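Long-range contacts in putative sugar ABC transporter, substrate-binding protein (Clostridium phytofermentans, PDB 4WZZ), which binds L-rhamnose and is probably the substrate-capturing component of a sugar ABC transporter: residues G177-S188 with K211-D222; Q301-S312 with F326-G334. All blocks are in the same frame, centred on the assembly; numbering follows the deposited sequence.

Interactions 1 and 2 lie on opposite sides of the chain's centre, one in each lobe of the binding protein, with centres about 34 Å apart. Interaction 1 joins neighbouring parallel strands at the edge of a four-stranded sheet; it is partly buried, rests on a run of backbone hydrogen bonds, and reaches the rhamnose through D222. Interaction 2 is more buried and has no direct hydrogen bond between its segments: segment 301-312 of helix 299-315 meets segment 326-334, which leaves the last strand of the eight-stranded sheet, through apolar side chains and two bridging waters. The side chain of Q301 in interaction 2 stays about 13 Å from the sugar.

Interaction 1 of 2, residues G177-S188 with K211-D222; sequences GSGDWAVLSAAS and KLNLIGVYYGDD. With RAM (alpha-L-rhamnopyranose), chain B.
W181 and L214 are paired across neighbouring parallel strands, 179-185 and 212-219, which with helix 191-203 between them form a right-handed beta-alpha-beta crossover in one lobe of the periplasmic-binding-protein fold. Backbone bonds run from G179 N to K211 O through S185 N to Y218 O, and G220 N to S185 O carries the run past the strand end. Between W181 and V183 the pairing slips by one residue, a beta bulge: W181 O accepts from I215 N at 2.8 Å, whereas V183 N turns to G216 O. In the D221 N bond to A186 O (3.1 Å) the donor stands well above the carbonyl plane.

Among the apolar contacts, L214 lays CD1 over a face of the indole, 3.6 Å from the centroid of the six-membered ring of W181. CG of W181 lies between the backbone N and the carbonyl carbon (chi1 64°), and from there the indole's end comes nearer to the second strand; M168 and I171 of helix 160-174 also touch it. V183 CG1 meets V217 CG1 on the same sheet face. Farther along, S188 CB stands over the Y219 ring, 3.7 Å from its centroid, and A186 O lies at that ring's edge.

On the other face N213 ND2 donates to D180 OD1 (3.2 Å) from above the carboxylate plane; the side chains run side by side, their carboxylate and amide planes 64° apart. At the sugar end, A186 CB packs against D222 CG (3.4 Å). T248 OG1 is hydrogen-bonded to D222 OD1, while D222 OD2 accepts from RAM O2 at 2.6 Å and from a water that in turn accepts from A187 N.

Interaction 2 of 2, residues Q301-S312 with F326-G334; sequences QLGNLAAYASIS and FTVPDKTLG
Y308 and V328 are brought together by similar first torsions: in Y308 CG lies beside the backbone N (chi1 -72°), which sends the ring out from the helix, and in V328 CG1 stands opposite the carbonyl carbon (chi1 -56°), directed at the base of that ring. V328 CG1 comes within 3.4 Å of Y308 CB, and V328 CB stands over one ring face, 3.9 Å from the Y308 centroid and offset toward the rim. The next residue touches the ring farther out, P329 CD coming within 3.3 Å of Y308 CE1. Y51 meets the Y308 ring edge-to-face and also touches V328 and F326.

Apolar contacts extend along the helix in both directions. F326 brings CZ to L305 CD1 (4.0 Å) and to A309 CB, while toward the start of the segment L333 CD2 lies against the side-chain amide of Q301, 3.7 Å from its CD.

Water links the polar ends. D330 OD2 accepts from two waters: one is held by Q301 NE2 (3.0 Å), and the other lies at the edge of the tyrosine ring, 2.6 Å from Y308 OH. The second carboxylate oxygen, OD1, is engaged within its own loop. T332 N donates to D330 OD1, closing an Asx turn, and T332 OG1 (2.7 Å) adds a second bond from the same face of the carboxylate; together they restrain the aspartate's rotation while OD2 meets the waters.

Past V328 and P329 the loop makes a type I beta turn from D330 to L333, and L333 then reaches L305 and Q301. Helix 299-315 thus packs against the chain leaving edge strand 325-327 of the eight-stranded mixed sheet, within one of the alpha/beta lobes of the periplasmic-binding-protein fold.

Interaction 1 of 2, residues G177-S188 with K211-D222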
# COMPACT_ATOMS: atom_id res chain seq x y z
N GLY A 177 -12.91 -6.18 -22.64
CA GLY A 177 -13.02 -7.62 -22.52
C GLY A 177 -11.87 -8.42 -23.11
O GLY A 177 -11.83 -9.63 -22.96
N SER A 178 -10.96 -7.74 -23.80
CA SER A 178 -9.83 -8.40 -24.45
C SER A 178 -8.70 -7.41 -24.65
O SER A 178 -8.90 -6.20 -24.62
CB SER A 178 -10.23 -8.94 -25.81
OG SER A 178 -10.61 -7.88 -26.65
N GLY A 179 -7.52 -7.94 -24.89
CA GLY A 179 -6.39 -7.09 -25.25
C GLY A 179 -5.21 -7.20 -24.32
O GLY A 179 -5.26 -7.88 -23.28
N ASP A 180 -4.15 -6.49 -24.69
CA ASP A 180 -2.91 -6.51 -23.95
C ASP A 180 -2.96 -5.51 -22.81
O ASP A 180 -3.57 -4.43 -22.92
CB ASP A 180 -1.75 -6.14 -24.86
CG ASP A 180 -1.48 -7.17 -25.93
OD1 ASP A 180 -1.80 -8.36 -25.78
OD2 ASP A 180 -0.91 -6.75 -26.95
N TRP A 181 -2.33 -5.86 -21.69
CA TRP A 181 -2.21 -4.94 -20.59
C TRP A 181 -0.87 -5.17 -19.91
O TRP A 181 -0.18 -6.17 -20.16
CB TRP A 181 -3.39 -5.08 -19.62
CG TRP A 181 -3.48 -6.41 -18.91
CD1 TRP A 181 -3.91 -7.59 -19.43
CD2 TRP A 181 -3.14 -6.67 -17.55
NE1 TRP A 181 -3.87 -8.57 -18.47
CE2 TRP A 181 -3.41 -8.02 -17.30
CE3 TRP A 181 -2.66 -5.87 -16.51
CZ2 TRP A 181 -3.18 -8.61 -16.06
CZ3 TRP A 181 -2.46 -6.44 -15.28
CH2 TRP A 181 -2.71 -7.81 -15.06
N ALA A 182 -0.46 -4.21 -19.10
CA ALA A 182 0.81 -4.27 -18.42
C ALA A 182 0.68 -3.76 -16.99
O ALA A 182 -0.22 -2.99 -16.67
CB ALA A 182 1.87 -3.44 -19.16
N VAL A 183 1.58 -4.23 -16.12
CA VAL A 183 1.67 -3.71 -14.77
C VAL A 183 2.84 -2.75 -14.66
O VAL A 183 3.97 -3.06 -15.07
CB VAL A 183 1.91 -4.82 -13.76
CG1 VAL A 183 2.19 -4.24 -12.38
CG2 VAL A 183 0.72 -5.80 -13.77
N LEU A 184 2.57 -1.58 -14.09
CA LEU A 184 3.62 -0.65 -13.68
C LEU A 184 3.62 -0.70 -12.17
O LEU A 184 2.72 -0.17 -11.51
CB LEU A 184 3.32 0.78 -14.15
CG LEU A 184 4.27 1.85 -13.62
CD1 LEU A 184 5.68 1.59 -14.13
CD2 LEU A 184 3.80 3.26 -14.05
N SER A 185 4.62 -1.40 -11.64
CA SER A 185 4.73 -1.60 -10.19
C SER A 185 5.63 -0.54 -9.56
O SER A 185 6.07 0.43 -10.21
CB SER A 185 5.28 -3.00 -9.92
OG SER A 185 5.10 -3.34 -8.57
N ALA A 186 5.90 -0.73 -8.27
CA ALA A 186 6.83 0.11 -7.53
C ALA A 186 8.19 -0.60 -7.49
O ALA A 186 8.68 -1.01 -8.53
CB ALA A 186 6.28 0.38 -6.11
N ALA A 187 8.82 -0.74 -6.32
CA ALA A 187 10.08 -1.49 -6.25
C ALA A 187 9.81 -2.96 -6.52
O ALA A 187 8.79 -3.49 -6.10
CB ALA A 187 10.72 -1.33 -4.89
N SER A 188 10.75 -3.62 -7.20
CA SER A 188 10.63 -5.03 -7.51
C SER A 188 10.65 -5.92 -6.26
O SER A 188 10.25 -7.07 -6.31
CB SER A 188 11.74 -5.46 -8.47
OG SER A 188 13.02 -5.38 -7.83
N LYS A 211 -9.20 -13.71 -22.74
CA LYS A 211 -8.85 -12.86 -23.89
C LYS A 211 -7.96 -11.69 -23.55
O LYS A 211 -7.62 -10.90 -24.43
CB LYS A 211 -10.11 -12.34 -24.57
CG LYS A 211 -10.99 -13.42 -25.17
CD LYS A 211 -12.42 -12.95 -25.25
CE LYS A 211 -12.85 -12.65 -26.66
NZ LYS A 211 -13.53 -13.81 -27.29
N LEU A 212 -7.61 -11.55 -22.27
CA LEU A 212 -6.63 -10.55 -21.83
C LEU A 212 -5.25 -11.16 -21.91
O LEU A 212 -5.08 -12.36 -21.73
CB LEU A 212 -6.93 -10.14 -20.39
CG LEU A 212 -8.26 -9.44 -20.12
CD1 LEU A 212 -8.45 -9.17 -18.64
CD2 LEU A 212 -8.32 -8.13 -20.90
N ASN A 213 -4.24 -10.33 -22.19
CA ASN A 213 -2.87 -10.80 -22.21
C ASN A 213 -1.98 -9.85 -21.42
O ASN A 213 -1.82 -8.69 -21.79
CB ASN A 213 -2.37 -10.93 -23.64
CG ASN A 213 -0.93 -11.41 -23.71
OD1 ASN A 213 -0.59 -12.50 -23.23
ND2 ASN A 213 -0.06 -10.60 -24.30
N LEU A 214 -1.41 -10.35 -20.33
CA LEU A 214 -0.47 -9.59 -19.52
C LEU A 214 0.90 -9.62 -20.19
O LEU A 214 1.50 -10.69 -20.33
CB LEU A 214 -0.39 -10.18 -18.11
CG LEU A 214 0.67 -9.53 -17.22
CD1 LEU A 214 0.52 -7.99 -17.10
CD2 LEU A 214 0.64 -10.17 -15.84
N ILE A 215 1.37 -8.46 -20.64
CA ILE A 215 2.65 -8.41 -21.36
C ILE A 215 3.84 -8.46 -20.43
O ILE A 215 4.92 -8.86 -20.85
CB ILE A 215 2.76 -7.20 -22.30
CG1 ILE A 215 2.90 -5.91 -21.53
CG2 ILE A 215 1.56 -7.16 -23.22
CD1 ILE A 215 3.02 -4.69 -22.44
N GLY A 216 3.66 -8.05 -19.19
CA GLY A 216 4.72 -8.10 -18.22
C GLY A 216 4.61 -7.06 -17.15
O GLY A 216 3.67 -6.25 -17.14
N VAL A 217 5.60 -7.09 -16.26
CA VAL A 217 5.66 -6.21 -15.10
C VAL A 217 6.87 -5.30 -15.22
O VAL A 217 8.02 -5.78 -15.42
CB VAL A 217 5.78 -7.01 -13.79
CG1 VAL A 217 5.80 -6.04 -12.59
CG2 VAL A 217 4.63 -8.00 -13.67
N TYR A 218 6.62 -4.00 -15.08
CA TYR A 218 7.64 -2.96 -15.12
C TYR A 218 7.76 -2.31 -13.75
O TYR A 218 6.79 -2.26 -13.02
CB TYR A 218 7.29 -1.90 -16.16
CG TYR A 218 7.28 -2.41 -17.59
CD1 TYR A 218 6.29 -3.28 -18.04
CD2 TYR A 218 8.25 -2.00 -18.50
CE1 TYR A 218 6.27 -3.74 -19.35
CE2 TYR A 218 8.24 -2.46 -19.81
CZ TYR A 218 7.26 -3.33 -20.22
OH TYR A 218 7.26 -3.77 -21.52
N TYR A 219 8.95 -1.84 -13.39
CA TYR A 219 9.16 -1.30 -12.04
C TYR A 219 9.55 0.18 -12.05
O TYR A 219 10.59 0.59 -12.60
CB TYR A 219 10.21 -2.14 -11.32
CG TYR A 219 9.86 -3.60 -11.33
CD1 TYR A 219 8.97 -4.12 -10.42
CD2 TYR A 219 10.42 -4.46 -12.28
CE1 TYR A 219 8.64 -5.46 -10.43
CE2 TYR A 219 10.09 -5.79 -12.29
CZ TYR A 219 9.20 -6.28 -11.37
OH TYR A 219 8.85 -7.61 -11.36
N GLY A 220 8.71 0.99 -11.41
CA GLY A 220 8.92 2.42 -11.30
C GLY A 220 9.46 2.88 -9.97
O GLY A 220 9.68 4.06 -9.77
N ASP A 221 9.67 1.93 -9.05
CA ASP A 221 10.40 2.17 -7.78
C ASP A 221 9.77 3.18 -6.84
O ASP A 221 10.44 3.70 -5.94
CB ASP A 221 11.84 2.56 -8.08
CG ASP A 221 12.62 1.44 -8.74
OD1 ASP A 221 12.09 0.32 -8.80
OD2 ASP A 221 13.73 1.68 -9.23
N ASP A 222 8.48 3.46 -7.02
CA ASP A 222 7.82 4.49 -6.24
C ASP A 222 8.48 5.87 -6.40
O ASP A 222 8.44 6.74 -5.51
CB ASP A 222 7.72 4.06 -4.76
CG ASP A 222 6.40 3.39 -4.44
OD1 ASP A 222 5.39 3.59 -5.20
OD2 ASP A 222 6.36 2.68 -3.40
C1 RAM B . 2.56 3.53 -2.89
C2 RAM B . 3.34 2.64 -1.94
C3 RAM B . 2.43 1.94 -0.92
C4 RAM B . 1.23 1.30 -1.60
C5 RAM B . 0.52 2.32 -2.50
C6 RAM B . -0.62 1.69 -3.28
O1 RAM B . 2.11 4.64 -2.20
O2 RAM B . 4.00 1.71 -2.74
O3 RAM B . 3.24 0.99 -0.23
O4 RAM B . 0.33 0.81 -0.63
O5 RAM B . 1.42 2.88 -3.42
O HOH W 1 -11.31 -12.03 -21.40
O HOH W 2 6.46 3.12 -9.17
O HOH W 3 7.77 0.22 -3.37
O HOH W 4 12.95 -2.08 -8.30
O HOH W 5 9.83 -9.19 -8.42

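Interaction 2 of 2, residues Q301-S312 with F326-G334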
# COMPACT_ATOMS: atom_id res chain seq x y z
N GLN A 301 -6.27 6.32 8.03
CA GLN A 301 -6.84 5.30 8.89
C GLN A 301 -5.97 4.05 8.97
O GLN A 301 -5.93 3.39 10.03
CB GLN A 301 -8.26 4.95 8.44
CG GLN A 301 -9.23 6.10 8.65
CD GLN A 301 -10.65 5.79 8.24
OE1 GLN A 301 -10.88 5.08 7.27
NE2 GLN A 301 -11.61 6.36 8.95
N LEU A 302 -5.24 3.73 7.90
CA LEU A 302 -4.29 2.63 7.95
C LEU A 302 -3.27 2.97 9.04
O LEU A 302 -2.94 2.14 9.89
CB LEU A 302 -3.58 2.42 6.62
CG LEU A 302 -2.48 1.36 6.64
CD1 LEU A 302 -3.06 -0.01 7.00
CD2 LEU A 302 -1.74 1.25 5.30
N GLY A 303 -2.80 4.21 9.02
CA GLY A 303 -1.88 4.67 10.04
C GLY A 303 -2.51 4.65 11.42
O GLY A 303 -1.87 4.23 12.39
N ASN A 304 -3.76 5.13 11.51
CA ASN A 304 -4.49 5.12 12.78
C ASN A 304 -4.52 3.71 13.36
O ASN A 304 -4.24 3.51 14.54
CB ASN A 304 -5.96 5.54 12.63
CG ASN A 304 -6.17 6.98 12.21
OD1 ASN A 304 -7.26 7.30 11.73
ND2 ASN A 304 -5.19 7.86 12.40
N LEU A 305 -4.93 2.74 12.55
CA LEU A 305 -5.15 1.38 13.05
C LEU A 305 -3.82 0.76 13.47
O LEU A 305 -3.73 0.07 14.49
CB LEU A 305 -5.80 0.52 11.97
CG LEU A 305 -6.00 -0.94 12.34
CD1 LEU A 305 -6.86 -1.07 13.58
CD2 LEU A 305 -6.62 -1.69 11.18
N ALA A 306 -2.79 1.00 12.68
CA ALA A 306 -1.46 0.52 13.02
C ALA A 306 -1.00 1.10 14.35
O ALA A 306 -0.32 0.41 15.14
CB ALA A 306 -0.46 0.84 11.91
N ALA A 307 -1.37 2.36 14.62
CA ALA A 307 -1.04 2.98 15.90
C ALA A 307 -1.82 2.32 17.04
O ALA A 307 -1.25 2.01 18.08
CB ALA A 307 -1.29 4.49 15.87
N TYR A 308 -3.12 2.10 16.86
CA TYR A 308 -3.89 1.43 17.91
C TYR A 308 -3.32 0.05 18.21
O TYR A 308 -3.23 -0.37 19.38
CB TYR A 308 -5.37 1.33 17.54
CG TYR A 308 -6.10 2.65 17.60
CD1 TYR A 308 -6.20 3.36 18.79
CD2 TYR A 308 -6.71 3.19 16.47
CE1 TYR A 308 -6.87 4.56 18.86
CE2 TYR A 308 -7.39 4.39 16.53
CZ TYR A 308 -7.47 5.07 17.72
OH TYR A 308 -8.13 6.27 17.80
N ALA A 309 -2.93 -0.67 17.16
CA ALA A 309 -2.39 -2.02 17.32
C ALA A 309 -1.02 -1.97 17.98
O ALA A 309 -0.69 -2.82 18.82
CB ALA A 309 -2.33 -2.74 15.96
N SER A 310 -0.23 -0.96 17.63
CA SER A 310 1.07 -0.77 18.25
C SER A 310 0.93 -0.54 19.76
O SER A 310 1.64 -1.12 20.57
CB SER A 310 1.77 0.45 17.65
OG SER A 310 2.04 0.24 16.28
N ILE A 311 0.01 0.35 20.13
CA ILE A 311 -0.23 0.63 21.55
C ILE A 311 -0.70 -0.63 22.25
O ILE A 311 -0.34 -0.88 23.40
CB ILE A 311 -1.27 1.74 21.74
CG1 ILE A 311 -0.72 3.06 21.19
CG2 ILE A 311 -1.59 1.92 23.24
CD1 ILE A 311 -1.75 4.16 21.07
N SER A 312 -1.50 -1.44 21.55
CA SER A 312 -2.04 -2.67 22.13
C SER A 312 -0.95 -3.69 22.40
O SER A 312 -0.97 -4.37 23.43
CB SER A 312 -3.13 -3.25 21.24
OG SER A 312 -4.25 -2.38 21.20
N PHE A 326 -9.33 -6.76 19.49
CA PHE A 326 -9.28 -5.50 20.19
C PHE A 326 -10.28 -4.54 19.59
O PHE A 326 -10.69 -4.68 18.44
CB PHE A 326 -7.86 -4.91 20.20
CG PHE A 326 -7.33 -4.59 18.83
CD1 PHE A 326 -6.94 -5.60 17.96
CD2 PHE A 326 -7.21 -3.27 18.43
CE1 PHE A 326 -6.44 -5.29 16.69
CE2 PHE A 326 -6.71 -2.95 17.16
CZ PHE A 326 -6.33 -3.97 16.30
N THR A 327 -10.69 -3.58 20.41
CA THR A 327 -11.65 -2.58 20.00
C THR A 327 -10.96 -1.23 20.15
O THR A 327 -10.44 -0.91 21.21
CB THR A 327 -12.93 -2.66 20.87
OG1 THR A 327 -13.51 -3.96 20.74
CG2 THR A 327 -13.94 -1.60 20.44
N VAL A 328 -10.94 -0.46 19.08
CA VAL A 328 -10.32 0.86 19.11
C VAL A 328 -11.41 1.90 19.38
O VAL A 328 -12.58 1.66 19.07
CB VAL A 328 -9.56 1.15 17.81
CG1 VAL A 328 -8.54 0.06 17.55
CG2 VAL A 328 -10.51 1.28 16.62
N PRO A 329 -11.02 3.05 19.96
CA PRO A 329 -11.94 4.15 20.28
C PRO A 329 -12.75 4.58 19.07
O PRO A 329 -13.85 5.11 19.19
CB PRO A 329 -10.99 5.29 20.66
CG PRO A 329 -9.76 4.63 21.10
CD PRO A 329 -9.62 3.40 20.26
N ASP A 330 -12.18 4.35 17.90
CA ASP A 330 -12.74 4.84 16.65
C ASP A 330 -13.71 3.82 16.06
O ASP A 330 -13.29 2.87 15.40
CB ASP A 330 -11.58 5.08 15.69
CG ASP A 330 -12.00 5.81 14.45
OD1 ASP A 330 -13.21 5.74 14.12
OD2 ASP A 330 -11.12 6.44 13.81
N LYS A 331 -15.01 4.03 16.28
CA LYS A 331 -16.00 3.01 15.93
C LYS A 331 -16.34 2.96 14.44
O LYS A 331 -17.23 2.21 14.03
CB LYS A 331 -17.28 3.19 16.76
CG LYS A 331 -17.01 3.34 18.24
CD LYS A 331 -16.13 2.24 18.80
CE LYS A 331 -15.89 2.43 20.30
NZ LYS A 331 -15.07 1.34 20.90
N THR A 332 -15.64 3.74 13.64
CA THR A 332 -15.81 3.68 12.19
C THR A 332 -14.91 2.60 11.59
O THR A 332 -15.15 2.12 10.49
CB THR A 332 -15.50 5.03 11.52
OG1 THR A 332 -14.10 5.29 11.61
CG2 THR A 332 -16.27 6.14 12.19
N LEU A 333 -13.87 2.23 12.34
CA LEU A 333 -12.98 1.15 11.93
C LEU A 333 -13.55 -0.19 12.39
O LEU A 333 -14.16 -0.28 13.47
CB LEU A 333 -11.58 1.36 12.51
CG LEU A 333 -10.94 2.74 12.29
CD1 LEU A 333 -9.52 2.79 12.86
CD2 LEU A 333 -10.94 3.12 10.81
N GLY A 334 -13.37 -1.21 11.57
CA GLY A 334 -13.73 -2.57 11.93
C GLY A 334 -15.22 -2.78 12.10
O GLY A 334 -16.03 -2.15 11.41
O HOH W 6 -10.82 7.99 11.31
O HOH W 7 -8.61 7.21 15.46